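Local coordinates for AlkD2 (Streptococcus mutans, PDB 6M9M), which binds inosine-5'-monophosphate and belongs to the HEAT-like repeat family of DNA glycosylases, though its own function is not established, at residues A[10-16]-A[49-54]; A[42-47]-A[57-62]. All coordinates share one frame; numbering follows the deposited sequence.

Interaction 1. Residues A[10-16]-A[49-54]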
loop_
_atom_site.group_PDB
_atom_site.type_symbol
_atom_site.label_atom_id
_atom_site.label_comp_id
_atom_site.label_asym_id
_atom_site.label_seq_id
_atom_site.Cartn_x
_atom_site.Cartn_y
_atom_site.Cartn_z
ATOM N N GLU A 10 -2.140 -20.152 -12.922
ATOM C CA GLU A 10 -3.054 -19.517 -13.860
ATOM C C GLU A 10 -4.365 -20.286 -13.939
ATOM O O GLU A 10 -5.447 -19.689 -13.913
ATOM C CB GLU A 10 -2.378 -19.401 -15.229
ATOM C CG GLU A 10 -1.231 -18.377 -15.222
ATOM C CD GLU A 10 -0.457 -18.292 -16.523
ATOM O OE1 GLU A 10 -0.533 -19.230 -17.339
ATOM O OE2 GLU A 10 0.245 -17.285 -16.730
ATOM N N LYS A 11 -4.292 -21.615 -14.004
ATOM C CA LYS A 11 -5.511 -22.414 -14.019
ATOM C C LYS A 11 -6.288 -22.250 -12.721
ATOM O O LYS A 11 -7.517 -22.111 -12.733
ATOM C CB LYS A 11 -5.157 -23.879 -14.245
ATOM C CG LYS A 11 -6.362 -24.757 -14.508
ATOM C CD LYS A 11 -5.946 -26.188 -14.818
ATOM C CE LYS A 11 -5.892 -27.053 -13.566
ATOM N NZ LYS A 11 -7.254 -27.442 -13.102
ATOM N N ASP A 12 -5.585 -22.257 -11.588
ATOM C CA ASP A 12 -6.258 -22.192 -10.295
ATOM C C ASP A 12 -6.942 -20.838 -10.070
ATOM O O ASP A 12 -8.007 -20.777 -9.443
ATOM C CB ASP A 12 -5.242 -22.443 -9.175
ATOM C CG ASP A 12 -4.689 -23.866 -9.161
ATOM O OD1 ASP A 12 -5.250 -24.766 -9.830
ATOM O OD2 ASP A 12 -3.683 -24.086 -8.439
ATOM N N PHE A 13 -6.347 -19.735 -10.548
ATOM C CA PHE A 13 -6.778 -18.410 -10.128
ATOM C C PHE A 13 -7.525 -17.589 -11.178
ATOM O O PHE A 13 -8.117 -16.561 -10.821
ATOM C CB PHE A 13 -5.566 -17.556 -9.712
ATOM C CG PHE A 13 -4.820 -18.041 -8.488
ATOM C CD1 PHE A 13 -5.416 -18.855 -7.545
ATOM C CD2 PHE A 13 -3.510 -17.639 -8.277
ATOM C CE1 PHE A 13 -4.711 -19.271 -6.423
ATOM C CE2 PHE A 13 -2.801 -18.055 -7.158
ATOM C CZ PHE A 13 -3.407 -18.873 -6.231
ATOM N N SER A 14 -7.489 -17.963 -12.453
ATOM C CA SER A 14 -7.923 -17.019 -13.483
ATOM C C SER A 14 -9.425 -16.748 -13.482
ATOM O O SER A 14 -9.861 -15.772 -14.109
ATOM C CB SER A 14 -7.489 -17.484 -14.871
ATOM O OG SER A 14 -8.243 -18.599 -15.286
ATOM N N LEU A 15 -10.227 -17.581 -12.825
ATOM C CA LEU A 15 -11.674 -17.392 -12.796
ATOM C C LEU A 15 -12.169 -16.712 -11.521
ATOM O O LEU A 15 -13.372 -16.452 -11.402
ATOM C CB LEU A 15 -12.395 -18.733 -12.991
ATOM C CG LEU A 15 -12.120 -19.483 -14.296
ATOM C CD1 LEU A 15 -12.880 -20.812 -14.338
ATOM C CD2 LEU A 15 -12.484 -18.639 -15.514
ATOM N N ILE A 16 -11.279 -16.411 -10.574
ATOM C CA ILE A 16 -11.679 -15.728 -9.347
ATOM C C ILE A 16 -12.009 -14.282 -9.690
ATOM O O ILE A 16 -11.171 -13.555 -10.236
ATOM C CB ILE A 16 -10.563 -15.800 -8.297
ATOM C CG1 ILE A 16 -10.230 -17.253 -7.950
ATOM C CG2 ILE A 16 -10.979 -15.054 -7.054
ATOM C CD1 ILE A 16 -8.968 -17.409 -7.169
ATOM N N SER A 49 2.909 -12.885 -15.719
ATOM C CA SER A 49 1.703 -13.522 -16.218
ATOM C C SER A 49 0.714 -12.494 -16.747
ATOM O O SER A 49 0.557 -11.406 -16.189
ATOM C CB SER A 49 1.056 -14.299 -15.078
ATOM O OG SER A 49 -0.158 -14.897 -15.489
ATOM N N ASP A 50 0.016 -12.859 -17.819
ATOM C CA ASP A 50 -1.119 -12.078 -18.296
ATOM C C ASP A 50 -2.406 -12.393 -17.530
ATOM O O ASP A 50 -3.461 -11.852 -17.870
ATOM C CB ASP A 50 -1.308 -12.220 -19.810
ATOM C CG ASP A 50 -1.607 -13.629 -20.251
ATOM O OD1 ASP A 50 -1.818 -14.506 -19.389
ATOM O OD2 ASP A 50 -1.629 -13.852 -21.486
ATOM N N VAL A 51 -2.320 -13.208 -16.484
ATOM C CA VAL A 51 -3.442 -13.483 -15.591
ATOM C C VAL A 51 -3.258 -12.602 -14.363
ATOM O O VAL A 51 -2.337 -12.821 -13.568
ATOM C CB VAL A 51 -3.512 -14.973 -15.227
ATOM C CG1 VAL A 51 -4.633 -15.229 -14.245
ATOM C CG2 VAL A 51 -3.687 -15.817 -16.503
ATOM N N TYR A 52 -4.117 -11.592 -14.192
ATOM C CA TYR A 52 -3.850 -10.599 -13.144
ATOM C C TYR A 52 -3.874 -11.228 -11.750
ATOM O O TYR A 52 -3.165 -10.771 -10.850
ATOM C CB TYR A 52 -4.786 -9.396 -13.252
ATOM C CG TYR A 52 -6.189 -9.591 -12.699
ATOM C CD1 TYR A 52 -6.438 -9.517 -11.340
ATOM C CD2 TYR A 52 -7.270 -9.842 -13.544
ATOM C CE1 TYR A 52 -7.710 -9.703 -10.830
ATOM C CE2 TYR A 52 -8.539 -10.011 -13.044
ATOM C CZ TYR A 52 -8.765 -9.940 -11.691
ATOM O OH TYR A 52 -10.036 -10.115 -11.196
ATOM N N GLN A 53 -4.658 -12.291 -11.555
ATOM C CA GLN A 53 -4.687 -12.956 -10.262
ATOM C C GLN A 53 -3.347 -13.601 -9.922
ATOM O O GLN A 53 -2.974 -13.665 -8.747
ATOM C CB GLN A 53 -5.811 -13.993 -10.228
ATOM C CG GLN A 53 -7.225 -13.436 -10.420
ATOM C CD GLN A 53 -7.694 -13.458 -11.863
ATOM O OE1 GLN A 53 -6.886 -13.403 -12.788
ATOM N NE2 GLN A 53 -9.013 -13.516 -12.061
ATOM N N VAL A 54 -2.609 -14.081 -10.928
ATOM C CA VAL A 54 -1.264 -14.603 -10.694
ATOM C C VAL A 54 -0.293 -13.466 -10.387
ATOM O O VAL A 54 0.603 -13.612 -9.550
ATOM C CB VAL A 54 -0.822 -15.481 -11.877
ATOM C CG1 VAL A 54 0.621 -15.935 -11.724
ATOM C CG2 VAL A 54 -1.726 -16.697 -11.987
HETATM O O HOH W 1 0.810 -15.426 -19.230
HETATM O O HOH W 2 -10.316 -11.294 -8.755
#

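Interaction 2. Residues A[42-47]-A[57-62]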
loop_
_atom_site.group_PDB
_atom_site.type_symbol
_atom_site.label_atom_id
_atom_site.label_comp_id
_atom_site.label_asym_id
_atom_site.label_seq_id
_atom_site.Cartn_x
_atom_site.Cartn_y
_atom_site.Cartn_z
ATOM N N LEU A 42 10.712 -17.209 -8.795
ATOM C CA LEU A 42 9.307 -17.524 -9.024
ATOM C C LEU A 42 8.441 -16.267 -9.038
ATOM O O LEU A 42 7.547 -16.134 -9.882
ATOM C CB LEU A 42 8.833 -18.508 -7.955
ATOM C CG LEU A 42 7.338 -18.828 -8.003
ATOM C CD1 LEU A 42 6.916 -19.420 -9.351
ATOM C CD2 LEU A 42 6.974 -19.767 -6.856
ATOM N N ALA A 43 8.676 -15.340 -8.107
ATOM C CA ALA A 43 7.875 -14.127 -8.054
ATOM C C ALA A 43 8.015 -13.312 -9.337
ATOM O O ALA A 43 7.022 -12.814 -9.877
ATOM C CB ALA A 43 8.284 -13.298 -6.834
ATOM N N PHE A 44 9.246 -13.131 -9.830
ATOM C CA PHE A 44 9.416 -12.374 -11.066
ATOM C C PHE A 44 8.746 -13.073 -12.242
ATOM O O PHE A 44 8.145 -12.418 -13.101
ATOM C CB PHE A 44 10.891 -12.113 -11.355
ATOM C CG PHE A 44 11.513 -11.074 -10.460
ATOM C CD1 PHE A 44 11.019 -9.792 -10.414
ATOM C CD2 PHE A 44 12.606 -11.382 -9.674
ATOM C CE1 PHE A 44 11.589 -8.839 -9.602
ATOM C CE2 PHE A 44 13.189 -10.424 -8.865
ATOM C CZ PHE A 44 12.677 -9.146 -8.844
ATOM N N LEU A 45 8.838 -14.403 -12.303
ATOM C CA LEU A 45 8.196 -15.113 -13.404
ATOM C C LEU A 45 6.681 -15.002 -13.309
ATOM O O LEU A 45 6.004 -14.751 -14.314
ATOM C CB LEU A 45 8.632 -16.575 -13.437
ATOM C CG LEU A 45 8.177 -17.338 -14.685
ATOM C CD1 LEU A 45 8.788 -16.773 -15.963
ATOM C CD2 LEU A 45 8.519 -18.821 -14.510
ATOM N N ALA A 46 6.130 -15.156 -12.108
ATOM C CA ALA A 46 4.686 -15.048 -11.944
ATOM C C ALA A 46 4.190 -13.639 -12.264
ATOM O O ALA A 46 3.088 -13.473 -12.799
ATOM C CB ALA A 46 4.285 -15.460 -10.530
ATOM N N TYR A 47 4.979 -12.610 -11.936
ATOM C CA TYR A 47 4.554 -11.237 -12.182
ATOM C C TYR A 47 4.453 -10.935 -13.675
ATOM O O TYR A 47 3.740 -10.004 -14.059
ATOM C CB TYR A 47 5.445 -10.219 -11.422
ATOM C CG TYR A 47 4.844 -8.830 -11.550
ATOM C CD1 TYR A 47 3.654 -8.520 -10.898
ATOM C CD2 TYR A 47 5.398 -7.875 -12.387
ATOM C CE1 TYR A 47 3.039 -7.302 -11.075
ATOM C CE2 TYR A 47 4.791 -6.639 -12.545
ATOM C CZ TYR A 47 3.600 -6.371 -11.911
ATOM O OH TYR A 47 2.990 -5.152 -12.097
ATOM N N TYR A 57 -0.768 -12.806 -6.707
ATOM C CA TYR A 57 0.061 -13.777 -5.989
ATOM C C TYR A 57 1.521 -13.332 -5.952
ATOM O O TYR A 57 2.171 -13.357 -4.901
ATOM C CB TYR A 57 -0.116 -15.140 -6.672
ATOM C CG TYR A 57 0.934 -16.169 -6.357
ATOM C CD1 TYR A 57 2.080 -16.252 -7.118
ATOM C CD2 TYR A 57 0.787 -17.056 -5.294
ATOM C CE1 TYR A 57 3.052 -17.190 -6.857
ATOM C CE2 TYR A 57 1.761 -18.009 -5.024
ATOM C CZ TYR A 57 2.900 -18.057 -5.805
ATOM O OH TYR A 57 3.896 -18.978 -5.583
ATOM N N ALA A 58 2.050 -12.914 -7.104
ATOM C CA ALA A 58 3.447 -12.506 -7.189
ATOM C C ALA A 58 3.738 -11.302 -6.308
ATOM O O ALA A 58 4.818 -11.215 -5.707
ATOM C CB ALA A 58 3.805 -12.179 -8.637
ATOM N N VAL A 59 2.811 -10.342 -6.259
ATOM C CA VAL A 59 3.018 -9.145 -5.448
ATOM C C VAL A 59 2.954 -9.473 -3.962
ATOM O O VAL A 59 3.702 -8.893 -3.166
ATOM C CB VAL A 59 2.076 -8.012 -5.886
ATOM C CG1 VAL A 59 2.256 -6.788 -5.016
ATOM C CG2 VAL A 59 2.335 -7.664 -7.359
ATOM N N PHE A 60 2.089 -10.409 -3.555
ATOM C CA PHE A 60 2.171 -10.886 -2.176
ATOM C C PHE A 60 3.558 -11.469 -1.893
ATOM O O PHE A 60 4.144 -11.220 -0.832
ATOM C CB PHE A 60 1.069 -11.910 -1.847
ATOM C CG PHE A 60 -0.295 -11.303 -1.601
ATOM C CD1 PHE A 60 -0.499 -10.442 -0.536
ATOM C CD2 PHE A 60 -1.376 -11.621 -2.407
ATOM C CE1 PHE A 60 -1.756 -9.889 -0.299
ATOM C CE2 PHE A 60 -2.631 -11.077 -2.167
ATOM C CZ PHE A 60 -2.820 -10.214 -1.109
ATOM N N LEU A 61 4.093 -12.279 -2.817
ATOM C CA LEU A 61 5.450 -12.795 -2.640
ATOM C C LEU A 61 6.475 -11.672 -2.509
ATOM O O LEU A 61 7.349 -11.716 -1.639
ATOM C CB LEU A 61 5.841 -13.727 -3.782
ATOM C CG LEU A 61 5.218 -15.119 -3.848
ATOM C CD1 LEU A 61 5.792 -15.838 -5.075
ATOM C CD2 LEU A 61 5.495 -15.900 -2.584
ATOM N N PHE A 62 6.389 -10.653 -3.371
ATOM C CA PHE A 62 7.309 -9.532 -3.262
ATOM C C PHE A 62 7.249 -8.929 -1.856
ATOM O O PHE A 62 8.280 -8.620 -1.259
ATOM C CB PHE A 62 6.996 -8.434 -4.289
ATOM C CG PHE A 62 7.284 -8.791 -5.738
ATOM C CD1 PHE A 62 8.359 -9.604 -6.117
ATOM C CD2 PHE A 62 6.487 -8.258 -6.744
ATOM C CE1 PHE A 62 8.604 -9.873 -7.477
ATOM C CE2 PHE A 62 6.720 -8.537 -8.073
ATOM C CZ PHE A 62 7.771 -9.347 -8.445
#

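Interaction 1. Residues A[10-16]-A[49-54]
A bend at chi2 (93°) in Q53 and a chain extended beyond CG in E10 bring the two polar groups of this contact to their partners, Q53 reaching the turn that follows helix 2-13 and E10 reaching toward the turn that precedes helix 52-65. Q53 lays its aliphatic part against F13, CB to CB at 3.6 Å, and beyond the bend its amide NE2 donates to I16 O at 2.8 Å. That bond is nearly straight (162° at the hydrogen); the acceptor lies in the amide plane of Q53, whereas the donor is tilted 19° from the carbonyl plane of I16. Glutamine suits the place because its methylenes pack while its amide meets a carbonyl of the type I turn F13 to I16. A water takes up the same I16 O and links it to Y52 OH.

At the other end, S49 OG donates to E10 OE2 at 2.7 Å, approaching on the anti side of the carboxylate. The same hydroxyl accepts from V51 N, 2.9 Å from OG, in an ST turn, so two bonds fix its rotation just ahead of the helix. A second water joins E10 OE2 to D50 N. Between the two polar ends, V51 CG1 rests on S14 CB at 3.7 Å, and V54 CG2 lies 3.7 Å from E10 CG, their side chains crossing at about a right angle. Y52 also packs close to R86, an IMP-binding residue. The turn after helix 2-13 thus meets the ST turn that leads into helix 52-65, in the all-helical HEAT-like repeat fold and near the nucleotide site.

Interaction 2. Residues A[42-47]-A[57-62]
A43 and A58 meet where helices 36-47 and 52-65 pack nearly antiparallel, as expected for neighbouring helices in a HEAT-like repeat fold. The segment axes run at 150° and approach to 8.4 Å, and small residues suit this close place: A58 CB sits 3.5 Å from A43 O and also touches A46 CB. Larger side chains flank the alanines.

On one flank three aromatic rings cluster. F62 stands at the corner of the cluster, its side chain crossing those of F44 and Y47 at about a right angle. Its ring plane is turned 52° from F44 and 56° from Y47, both oblique pairings. F62 CE1 comes over one face of F44 and lies 3.5 Å from A43 CB, while F62 CZ reaches Y47 CB. The torsion of Y47 (CG anti to the backbone N) turns its ring alongside V59, the two side chains pointing the same way, with Y47 CE1 3.8 Å from V59 CG2. Phenylalanine serves well here, offering broad apolar surface to several neighbours at once; F74 of helix 69-79 extends the cluster, meeting F44 edge-to-face.

On the other flank Y57 presents the edge of its ring to A46 CB, 4.1 Å from CD1, and L61 CG of its own helix lies over one face, toward the rim. Tyrosine fits because the ring packs among apolar groups while the buried hydroxyl finds a hydrogen-bond partner in D30. L42 crosses this side chain at about a right angle, and its methyl CD2 stands 3.4 Å from Y57 OH.

How the interactions relate
From the N terminus, the chain leaves helix 2-13 through residues 10-16, passes helix 21-32, and enters interaction 2 at 42-47, near the end of helix 36-47. A short turn later, 49-54 returns to 10-16 and closes the long loop of interaction 1; further along helix 52-65, 57-62 folds back on 42-47 and closes the short loop of interaction 2. The segments alternate, so the contacts cross rather than nest. Helix 52-65 is common to both: its start is tied to the end of helix 2-13, its middle to helix 36-47. The two contacts touch, V54 CG1 lying against A46 O and F13 CE2 against Y57 CB.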